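Local coordinates for methyltransferase (Thermus thermophilus, PDB 3TMA), which transfers a methyl group from S-adenosyl-L-methionine to the N2 atom of guanosine 6 in tRNA(Phe), at residues A[70-75]-A[188-193]. Residues are numbered along the deposited sequence; the frame is centred on the assembly and turned at random. Where two conformers were deposited one is given.
Sequences LRLAHH and TPVLAQ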
loop_
_atom_site.group_PDB
_atom_site.type_symbol
_atom_site.label_atom_id
_atom_site.label_comp_id
_atom_site.label_asym_id
_atom_site.label_seq_id
_atom_site.Cartn_x
_atom_site.Cartn_y
_atom_site.Cartn_z
ATOM N N LEU A 70 1.903 -0.027 -10.600
ATOM C CA LEU A 70 2.173 0.780 -9.386
ATOM C C LEU A 70 2.389 -0.138 -8.199
ATOM O O LEU A 70 1.629 -1.075 -7.990
ATOM C CB LEU A 70 1.002 1.728 -9.097
ATOM C CG LEU A 70 0.887 2.875 -10.092
ATOM C CD1 LEU A 70 -0.473 3.601 -9.975
ATOM C CD2 LEU A 70 2.073 3.832 -9.946
ATOM N N ARG A 71 3.455 0.100 -7.452
ATOM C CA ARG A 71 3.751 -0.709 -6.285
ATOM C C ARG A 71 3.284 -0.082 -4.966
ATOM O O ARG A 71 3.347 -0.740 -3.924
ATOM C CB ARG A 71 5.251 -0.992 -6.224
ATOM C CG ARG A 71 5.730 -1.757 -7.457
ATOM C CD ARG A 71 5.800 -3.181 -7.081
ATOM N NE ARG A 71 6.951 -3.786 -7.704
ATOM C CZ ARG A 71 7.401 -5.002 -7.439
ATOM N NH1 ARG A 71 6.865 -5.725 -6.465
ATOM N NH2 ARG A 71 8.435 -5.465 -8.131
ATOM N N LEU A 72 2.830 1.167 -4.983
ATOM C CA LEU A 72 2.315 1.731 -3.737
ATOM C C LEU A 72 0.788 1.859 -3.739
ATOM O O LEU A 72 0.234 2.482 -2.845
ATOM C CB LEU A 72 2.947 3.095 -3.480
ATOM C CG LEU A 72 4.447 2.960 -3.145
ATOM C CD1 LEU A 72 5.207 4.242 -3.490
ATOM C CD2 LEU A 72 4.593 2.582 -1.664
ATOM N N ALA A 73 0.111 1.285 -4.731
ATOM C CA ALA A 73 -1.337 1.481 -4.815
ATOM C C ALA A 73 -2.111 0.249 -4.393
ATOM O O ALA A 73 -1.693 -0.884 -4.661
ATOM C CB ALA A 73 -1.753 1.912 -6.235
ATOM N N HIS A 74 -3.259 0.469 -3.775
ATOM C CA HIS A 74 -4.189 -0.630 -3.513
ATOM C C HIS A 74 -5.203 -0.738 -4.649
ATOM O O HIS A 74 -5.179 -1.732 -5.401
ATOM C CB HIS A 74 -4.898 -0.437 -2.178
ATOM C CG HIS A 74 -3.998 -0.592 -1.003
ATOM N ND1 HIS A 74 -3.237 -1.725 -0.791
ATOM C CD2 HIS A 74 -3.754 0.230 0.045
ATOM C CE1 HIS A 74 -2.575 -1.593 0.345
ATOM N NE2 HIS A 74 -2.828 -0.390 0.837
ATOM N N HIS A 75 -6.008 0.305 -4.861
ATOM C CA HIS A 75 -7.033 0.346 -5.929
ATOM C C HIS A 75 -6.821 1.551 -6.846
ATOM O O HIS A 75 -6.215 2.560 -6.443
ATOM C CB HIS A 75 -8.476 0.390 -5.333
ATOM C CG HIS A 75 -9.038 -0.970 -5.017
ATOM N ND1 HIS A 75 -9.021 -2.019 -5.925
ATOM C CD2 HIS A 75 -9.571 -1.475 -3.877
ATOM C CE1 HIS A 75 -9.564 -3.091 -5.376
ATOM N NE2 HIS A 75 -9.913 -2.784 -4.134
ATOM N N THR A 188 1.174 -5.538 4.213
ATOM C CA THR A 188 0.926 -5.672 2.775
ATOM C C THR A 188 2.239 -5.493 2.019
ATOM O O THR A 188 3.157 -4.815 2.518
ATOM C CB THR A 188 -0.079 -4.606 2.298
ATOM O OG1 THR A 188 0.499 -3.307 2.497
ATOM C CG2 THR A 188 -1.333 -4.661 3.150
ATOM N N PRO A 189 2.282 -5.957 0.755
ATOM C CA PRO A 189 3.426 -5.568 -0.085
ATOM C C PRO A 189 3.550 -4.037 -0.275
ATOM O O PRO A 189 4.658 -3.535 -0.489
ATOM C CB PRO A 189 3.132 -6.273 -1.432
ATOM C CG PRO A 189 2.353 -7.475 -1.044
ATOM C CD PRO A 189 1.502 -7.064 0.152
ATOM N N VAL A 190 2.438 -3.298 -0.195
ATOM C CA VAL A 190 2.513 -1.826 -0.314
ATOM C C VAL A 190 3.328 -1.189 0.853
ATOM O O VAL A 190 4.170 -0.326 0.643
ATOM C CB VAL A 190 1.109 -1.211 -0.403
ATOM C CG1 VAL A 190 1.188 0.321 -0.244
ATOM C CG2 VAL A 190 0.459 -1.589 -1.786
ATOM N N LEU A 191 3.060 -1.632 2.071
ATOM C CA LEU A 191 3.828 -1.209 3.224
ATOM C C LEU A 191 5.293 -1.627 3.159
ATOM O O LEU A 191 6.194 -0.819 3.469
ATOM C CB LEU A 191 3.209 -1.755 4.502
ATOM C CG LEU A 191 2.566 -0.602 5.264
ATOM C CD1 LEU A 191 1.790 -1.150 6.458
ATOM C CD2 LEU A 191 3.700 0.343 5.692
ATOM N N ALA A 192 5.547 -2.839 2.688
ATOM C CA ALA A 192 6.918 -3.279 2.439
ATOM C C ALA A 192 7.666 -2.388 1.428
ATOM O O ALA A 192 8.839 -2.024 1.637
ATOM C CB ALA A 192 6.908 -4.752 1.957
ATOM N N GLN A 193 7.015 -2.068 0.317
ATOM C CA GLN A 193 7.600 -1.141 -0.714
ATOM C C GLN A 193 7.883 0.254 -0.114
ATOM O O GLN A 193 8.924 0.888 -0.393
ATOM C CB GLN A 193 6.617 -1.004 -1.905
ATOM C CG GLN A 193 7.034 0.031 -2.990
ATOM C CD GLN A 193 8.262 -0.418 -3.770
ATOM O OE1 GLN A 193 9.036 0.416 -4.214
ATOM N NE2 GLN A 193 8.461 -1.734 -3.907
#
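V190 pushes its forked side chain into the curve of the 70-75 loop, and both methyls land on backbone carbonyls. A chi1 of 169° swings CG1 away from the valine's own backbone N and toward L72 O, 3.5 Å off. CG2 lies 3.7 Å from both R71 O and A73 O. A compact beta-branched residue suits this place, since its two short arms fill the bend while two of the three carbonyls have polar partners of their own: R71 O accepts from R177 and L72 O from T26. H74, modelled in two conformers, closes one side in at least one of them, with CE1 against V190 CG2 and ND1 hydrogen-bonded to S175.

The contact joins the N-terminal THUMP-containing half of the chain to the Rossmann-fold methyltransferase domain, with the loop abutting the first turn of a catalytic-domain helix.

One turn further along helix 189-198, Q193 lays its aliphatic part against two loop side chains, R71 and L72. Its CG is 3.8 Å from L72 CD2, the leucine's branched apolar end crossing it at about a right angle, and is equally close to R71 CB. A glutamine can do this because its methylenes pack against carbon while its amide bonds to E220 and R197. Arginine likewise packs through CB while its long chain carries the guanidinium to helix 216-225, where NH1 forms a salt bridge with E220 and NH2 a hydrogen bond with S223.

T188 is the N-cap of helix 189-198, its short hydroxyl side chain well suited to a first-turn N-H: OG1 accepts from L191 N at 3.1 Å, nearly straight (169°), and is also bonded to H27 of the N-terminal half. The threonine side chain is about 6 Å from that of T216, which by similarity binds S-adenosyl-L-methionine.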